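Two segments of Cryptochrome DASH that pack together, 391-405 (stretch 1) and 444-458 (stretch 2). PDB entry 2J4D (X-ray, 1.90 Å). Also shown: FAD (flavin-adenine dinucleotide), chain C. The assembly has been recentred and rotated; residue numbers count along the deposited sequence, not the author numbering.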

# COMPACT_ATOMS: atom_id res chain seq x y z
N ASN A 391 9.09 -5.00 -7.99
CA ASN A 391 8.84 -3.88 -8.89
C ASN A 391 9.25 -4.25 -10.32
O ASN A 391 8.55 -3.92 -11.28
CB ASN A 391 9.63 -2.66 -8.42
CG ASN A 391 9.47 -1.48 -9.37
OD1 ASN A 391 8.35 -1.01 -9.61
ND2 ASN A 391 10.58 -1.00 -9.91
N ARG A 392 10.38 -4.93 -10.46
CA ARG A 392 10.86 -5.35 -11.78
C ARG A 392 9.83 -6.27 -12.43
O ARG A 392 9.49 -6.12 -13.59
CB ARG A 392 12.22 -6.06 -11.63
CG ARG A 392 12.77 -6.71 -12.89
CD ARG A 392 12.91 -5.73 -14.04
NE ARG A 392 13.49 -4.46 -13.61
CZ ARG A 392 13.76 -3.45 -14.42
NH1 ARG A 392 13.50 -3.56 -15.72
NH2 ARG A 392 14.26 -2.31 -13.95
N GLY A 393 9.32 -7.23 -11.65
CA GLY A 393 8.32 -8.14 -12.19
C GLY A 393 7.05 -7.45 -12.63
O GLY A 393 6.49 -7.77 -13.69
N ARG A 394 6.58 -6.49 -11.83
CA ARG A 394 5.36 -5.77 -12.17
C ARG A 394 5.50 -5.01 -13.48
O ARG A 394 4.57 -4.97 -14.28
CB ARG A 394 4.99 -4.79 -11.05
CG ARG A 394 4.76 -5.44 -9.70
CD ARG A 394 4.24 -4.43 -8.65
NE ARG A 394 4.57 -4.88 -7.30
CZ ARG A 394 3.95 -4.50 -6.19
NH1 ARG A 394 2.93 -3.64 -6.26
NH2 ARG A 394 4.35 -4.95 -5.01
N GLN A 395 6.66 -4.39 -13.69
CA GLN A 395 6.87 -3.66 -14.93
C GLN A 395 6.85 -4.63 -16.12
O GLN A 395 6.28 -4.34 -17.17
CB GLN A 395 8.21 -2.92 -14.90
CG GLN A 395 8.33 -1.89 -13.79
CD GLN A 395 9.62 -1.10 -13.91
OE1 GLN A 395 9.77 -0.26 -14.79
NE2 GLN A 395 10.57 -1.38 -13.02
N ILE A 396 7.49 -5.78 -15.95
CA ILE A 396 7.56 -6.78 -17.00
C ILE A 396 6.20 -7.38 -17.34
O ILE A 396 5.79 -7.38 -18.51
CB ILE A 396 8.54 -7.91 -16.61
CG1 ILE A 396 9.95 -7.34 -16.46
CG2 ILE A 396 8.54 -9.00 -17.68
CD1 ILE A 396 10.96 -8.31 -15.88
N VAL A 397 5.47 -7.88 -16.34
CA VAL A 397 4.17 -8.49 -16.62
C VAL A 397 3.18 -7.47 -17.19
O VAL A 397 2.28 -7.84 -17.95
CB VAL A 397 3.54 -9.19 -15.38
CG1 VAL A 397 4.47 -10.28 -14.90
CG2 VAL A 397 3.26 -8.19 -14.25
N CYS A 398 3.36 -6.21 -16.83
CA CYS A 398 2.49 -5.15 -17.35
C CYS A 398 2.74 -4.98 -18.85
O CYS A 398 1.81 -4.92 -19.66
CB CYS A 398 2.77 -3.83 -16.62
SG CYS A 398 2.10 -2.37 -17.47
N SER A 399 4.01 -4.88 -19.21
CA SER A 399 4.38 -4.73 -20.62
C SER A 399 3.89 -5.94 -21.42
O SER A 399 3.34 -5.79 -22.51
CB SER A 399 5.90 -4.60 -20.76
OG SER A 399 6.27 -4.44 -22.12
N PHE A 400 4.07 -7.13 -20.87
CA PHE A 400 3.64 -8.34 -21.55
C PHE A 400 2.13 -8.35 -21.84
O PHE A 400 1.70 -8.65 -22.97
CB PHE A 400 3.99 -9.58 -20.72
CG PHE A 400 3.69 -10.88 -21.43
CD1 PHE A 400 4.57 -11.38 -22.38
CD2 PHE A 400 2.52 -11.58 -21.15
CE1 PHE A 400 4.30 -12.57 -23.05
CE2 PHE A 400 2.24 -12.78 -21.81
CZ PHE A 400 3.13 -13.27 -22.76
N LEU A 401 1.34 -8.03 -20.83
CA LEU A 401 -0.11 -8.02 -20.99
C LEU A 401 -0.57 -7.02 -22.02
O LEU A 401 -1.42 -7.31 -22.86
CB LEU A 401 -0.80 -7.72 -19.66
CG LEU A 401 -2.33 -7.71 -19.77
CD1 LEU A 401 -2.92 -8.33 -18.52
CD2 LEU A 401 -2.83 -6.28 -19.98
N VAL A 402 0.00 -5.82 -21.95
CA VAL A 402 -0.37 -4.75 -22.86
C VAL A 402 0.20 -4.86 -24.27
O VAL A 402 -0.53 -4.73 -25.25
CB VAL A 402 0.07 -3.37 -22.29
CG1 VAL A 402 -0.14 -2.28 -23.34
CG2 VAL A 402 -0.72 -3.06 -21.03
N ARG A 403 1.50 -5.11 -24.37
CA ARG A 403 2.17 -5.15 -25.66
C ARG A 403 2.26 -6.50 -26.36
O ARG A 403 2.09 -6.58 -27.58
CB ARG A 403 3.55 -4.53 -25.53
CG ARG A 403 3.48 -3.10 -24.98
CD ARG A 403 4.78 -2.34 -25.13
NE ARG A 403 4.57 -0.91 -24.85
CZ ARG A 403 4.30 -0.43 -23.65
NH1 ARG A 403 4.21 -1.25 -22.62
NH2 ARG A 403 4.09 0.87 -23.48
N ASP A 404 2.55 -7.56 -25.62
CA ASP A 404 2.65 -8.88 -26.22
C ASP A 404 1.28 -9.52 -26.39
O ASP A 404 1.02 -10.16 -27.42
CB ASP A 404 3.57 -9.76 -25.39
CG ASP A 404 5.00 -9.27 -25.41
OD1 ASP A 404 5.61 -9.28 -26.50
OD2 ASP A 404 5.51 -8.87 -24.34
N MET A 405 0.41 -9.35 -25.40
CA MET A 405 -0.93 -9.93 -25.47
C MET A 405 -1.96 -8.99 -26.07
O MET A 405 -3.02 -9.43 -26.51
CB MET A 405 -1.38 -10.37 -24.08
CG MET A 405 -0.51 -11.44 -23.47
SD MET A 405 -1.18 -12.03 -21.92
CE MET A 405 -2.14 -13.40 -22.46
N GLU A 444 8.39 7.72 -20.93
CA GLU A 444 8.39 6.51 -20.12
C GLU A 444 7.75 5.32 -20.84
O GLU A 444 7.69 4.22 -20.29
CB GLU A 444 7.68 6.77 -18.78
CG GLU A 444 8.37 7.79 -17.83
CD GLU A 444 9.79 7.41 -17.43
OE1 GLU A 444 10.74 7.74 -18.17
OE2 GLU A 444 9.96 6.80 -16.35
N ASP A 445 7.29 5.55 -22.07
CA ASP A 445 6.66 4.52 -22.90
C ASP A 445 7.67 3.49 -23.38
O ASP A 445 8.42 3.75 -24.31
CB ASP A 445 6.04 5.14 -24.16
CG ASP A 445 4.86 6.02 -23.86
OD1 ASP A 445 4.61 6.31 -22.66
OD2 ASP A 445 4.18 6.44 -24.82
N ARG A 446 7.67 2.30 -22.79
CA ARG A 446 8.63 1.32 -23.24
C ARG A 446 8.17 -0.13 -23.30
O ARG A 446 7.22 -0.53 -22.64
CB ARG A 446 9.90 1.40 -22.39
CG ARG A 446 9.66 1.31 -20.91
CD ARG A 446 10.99 1.23 -20.18
NE ARG A 446 11.85 0.22 -20.80
CZ ARG A 446 12.98 -0.24 -20.26
NH1 ARG A 446 13.39 0.22 -19.09
NH2 ARG A 446 13.69 -1.16 -20.91
N TYR A 447 8.87 -0.89 -24.13
CA TYR A 447 8.58 -2.30 -24.30
C TYR A 447 9.67 -3.08 -23.57
O TYR A 447 10.86 -2.83 -23.77
CB TYR A 447 8.60 -2.68 -25.78
CG TYR A 447 8.45 -4.16 -26.01
CD1 TYR A 447 7.19 -4.74 -26.16
CD2 TYR A 447 9.56 -5.00 -26.03
CE1 TYR A 447 7.04 -6.11 -26.32
CE2 TYR A 447 9.43 -6.38 -26.18
CZ TYR A 447 8.16 -6.92 -26.33
OH TYR A 447 8.03 -8.29 -26.49
N PHE A 448 9.27 -4.02 -22.72
CA PHE A 448 10.24 -4.84 -22.01
C PHE A 448 10.45 -6.16 -22.75
O PHE A 448 9.51 -6.94 -22.93
CB PHE A 448 9.78 -5.11 -20.58
CG PHE A 448 9.84 -3.91 -19.68
CD1 PHE A 448 8.99 -2.82 -19.89
CD2 PHE A 448 10.74 -3.85 -18.63
CE1 PHE A 448 9.04 -1.70 -19.06
CE2 PHE A 448 10.81 -2.73 -17.80
CZ PHE A 448 9.95 -1.66 -18.01
N SER A 449 11.67 -6.39 -23.19
CA SER A 449 12.01 -7.62 -23.90
C SER A 449 12.15 -8.73 -22.87
O SER A 449 13.03 -8.68 -22.01
CB SER A 449 13.34 -7.45 -24.64
OG SER A 449 13.82 -8.69 -25.12
N ILE A 450 11.28 -9.73 -22.95
CA ILE A 450 11.33 -10.83 -22.00
C ILE A 450 12.69 -11.52 -21.95
O ILE A 450 13.22 -11.79 -20.87
CB ILE A 450 10.21 -11.87 -22.29
CG1 ILE A 450 8.92 -11.44 -21.60
CG2 ILE A 450 10.62 -13.25 -21.77
CD1 ILE A 450 8.46 -10.04 -21.93
N PRO A 451 13.29 -11.81 -23.12
CA PRO A 451 14.60 -12.47 -23.11
C PRO A 451 15.67 -11.63 -22.43
O PRO A 451 16.44 -12.14 -21.62
CB PRO A 451 14.89 -12.69 -24.59
CG PRO A 451 14.19 -11.55 -25.24
CD PRO A 451 12.87 -11.51 -24.50
N LYS A 452 15.73 -10.34 -22.76
CA LYS A 452 16.73 -9.47 -22.15
C LYS A 452 16.49 -9.29 -20.67
O LYS A 452 17.44 -9.29 -19.88
CB LYS A 452 16.72 -8.10 -22.83
CG LYS A 452 17.26 -8.11 -24.25
CD LYS A 452 17.31 -6.71 -24.83
CE LYS A 452 17.71 -6.76 -26.30
NZ LYS A 452 17.53 -5.44 -26.97
N GLN A 453 15.24 -9.13 -20.28
CA GLN A 453 14.92 -8.97 -18.87
C GLN A 453 15.35 -10.22 -18.12
O GLN A 453 15.96 -10.14 -17.04
CB GLN A 453 13.42 -8.71 -18.68
CG GLN A 453 12.96 -7.38 -19.27
CD GLN A 453 13.57 -6.18 -18.56
OE1 GLN A 453 13.40 -6.02 -17.35
NE2 GLN A 453 14.29 -5.34 -19.30
N ALA A 454 15.06 -11.38 -18.69
CA ALA A 454 15.44 -12.64 -18.06
C ALA A 454 16.95 -12.71 -17.89
O ALA A 454 17.45 -13.12 -16.85
CB ALA A 454 14.94 -13.82 -18.89
N GLN A 455 17.66 -12.31 -18.93
CA GLN A 455 19.12 -12.35 -18.91
C GLN A 455 19.70 -11.34 -17.93
O GLN A 455 20.66 -11.65 -17.22
CB GLN A 455 19.67 -12.09 -20.32
CG GLN A 455 21.17 -12.21 -20.44
CD GLN A 455 21.71 -13.51 -19.85
OE1 GLN A 455 21.05 -14.55 -19.87
NE2 GLN A 455 22.93 -13.45 -19.32
N ASN A 456 19.13 -10.15 -17.89
CA ASN A 456 19.63 -9.12 -16.99
C ASN A 456 19.23 -9.27 -15.54
O ASN A 456 20.01 -8.94 -14.64
CB ASN A 456 19.21 -7.72 -17.47
CG ASN A 456 19.73 -7.40 -18.85
OD1 ASN A 456 20.78 -7.89 -19.25
ND2 ASN A 456 19.01 -6.55 -19.57
N TYR A 457 18.03 -9.77 -15.29
CA TYR A 457 17.56 -9.88 -13.92
C TYR A 457 17.40 -11.27 -13.32
O TYR A 457 17.16 -11.40 -12.11
CB TYR A 457 16.28 -9.07 -13.78
CG TYR A 457 16.49 -7.63 -14.20
CD1 TYR A 457 17.31 -6.79 -13.45
CD2 TYR A 457 15.94 -7.14 -15.38
CE1 TYR A 457 17.56 -5.48 -13.86
CE2 TYR A 457 16.20 -5.84 -15.81
CZ TYR A 457 17.01 -5.02 -15.04
OH TYR A 457 17.27 -3.73 -15.45
N ASP A 458 17.53 -12.31 -14.13
CA ASP A 458 17.43 -13.69 -13.64
C ASP A 458 18.30 -14.58 -14.54
O ASP A 458 17.84 -15.59 -15.07
CB ASP A 458 15.98 -14.18 -13.67
CG ASP A 458 15.80 -15.51 -12.97
OD1 ASP A 458 16.47 -15.74 -11.94
OD2 ASP A 458 14.97 -16.32 -13.43
PA FAD C . 11.18 -0.51 -2.65
O1A FAD C . 11.78 -0.94 -1.36
O2A FAD C . 11.99 -0.56 -3.89
O5B FAD C . 10.63 0.99 -2.51
C5B FAD C . 10.36 1.56 -1.22
C4B FAD C . 8.96 2.20 -1.26
O4B FAD C . 8.95 3.19 -2.29
C3B FAD C . 7.82 1.24 -1.60
O3B FAD C . 7.40 0.48 -0.48
C2B FAD C . 6.80 2.19 -2.14
O2B FAD C . 5.95 2.77 -1.17
C1B FAD C . 7.65 3.22 -2.91
N9A FAD C . 7.81 2.95 -4.35
C8A FAD C . 8.87 2.32 -4.98
N7A FAD C . 8.71 2.24 -6.29
C5A FAD C . 7.50 2.85 -6.53
C6A FAD C . 6.77 3.08 -7.73
N6A FAD C . 7.19 2.74 -8.94
N1A FAD C . 5.56 3.73 -7.62
C2A FAD C . 5.09 4.11 -6.38
N3A FAD C . 5.73 3.92 -5.20
C4A FAD C . 6.92 3.28 -5.33
N1 FAD C . 3.15 0.12 -5.30
C2 FAD C . 2.22 0.22 -4.30
O2 FAD C . 2.51 0.67 -3.20
N3 FAD C . 0.91 -0.21 -4.56
C4 FAD C . 0.49 -0.74 -5.78
O4 FAD C . -0.68 -1.11 -5.95
C4X FAD C . 1.46 -0.83 -6.81
N5 FAD C . 1.13 -1.35 -8.07
C5X FAD C . 2.06 -1.34 -9.12
C6 FAD C . 1.69 -1.74 -10.41
C7 FAD C . 2.61 -1.74 -11.49
C7M FAD C . 2.14 -2.19 -12.85
C8 FAD C . 3.96 -1.31 -11.24
C8M FAD C . 5.01 -1.28 -12.33
C9 FAD C . 4.34 -0.90 -9.94
C9A FAD C . 3.41 -0.90 -8.86
N10 FAD C . 3.77 -0.50 -7.54
C10 FAD C . 2.79 -0.39 -6.53
C1' FAD C . 5.07 0.20 -7.30
C2' FAD C . 6.27 -0.68 -6.88
O2' FAD C . 6.40 -1.77 -7.77
C3' FAD C . 6.04 -1.20 -5.46
O3' FAD C . 5.83 -0.11 -4.54
C4' FAD C . 7.22 -2.01 -4.88
O4' FAD C . 7.45 -3.18 -5.67
C5' FAD C . 6.88 -2.42 -3.45
O5' FAD C . 7.97 -3.15 -2.89
P FAD C . 9.12 -2.55 -1.99
O1P FAD C . 8.44 -1.98 -0.82
O2P FAD C . 10.11 -3.62 -1.68
O3P FAD C . 9.92 -1.49 -2.87
O HOH W 1 6.70 -7.06 -22.91

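The helix of stretch 1 packs against an extended segment that leads into helix 450-457, the two helices running nearly antiparallel (169°) with axes 11.4 Å apart at closest approach. The two backbones come closest where Phe-448 precedes the second helix, its CA 6.0 Å from the CA of Ile-396. Phe-448 is the main bump: its ring enters a hollow lined by Arg-392, Gln-395, Ile-396 and Ser-399, with Ile-396 CG1 4.2 Å from Phe-448 CD2 and the backbone O of Gln-395 over one ring face. Its backbone is anchored too, Phe-448 N donating almost linearly to Ser-399 OG (3.1 Å). That hydroxyl also donates to a water, which in turn donates to Asp-404 OD2 and Phe-448 O, bridging the helix to the backbone of Phe-448.

Beyond Phe-448, Ile-450 CD1 reaches Ile-396 CG2 (4.4 Å) and Phe-400 CD1 (4.1 Å), an apolar patch. At the other end, Arg-392 curls so that its guanidinium lies flat on Tyr-457, centres 4.2 Å apart, while Arg-392 NH1 donates in its own plane to Gln-453 OE1 (3.0 Å); the face of the guanidinium thus meets the ring while its edge meets the amide oxygen. Tyr-447 reaches across the C-terminal part of the first helix, its ring edge against Arg-403 CD, and Tyr-447 OH donates a short bond to Asp-404 OD1 (2.6 Å).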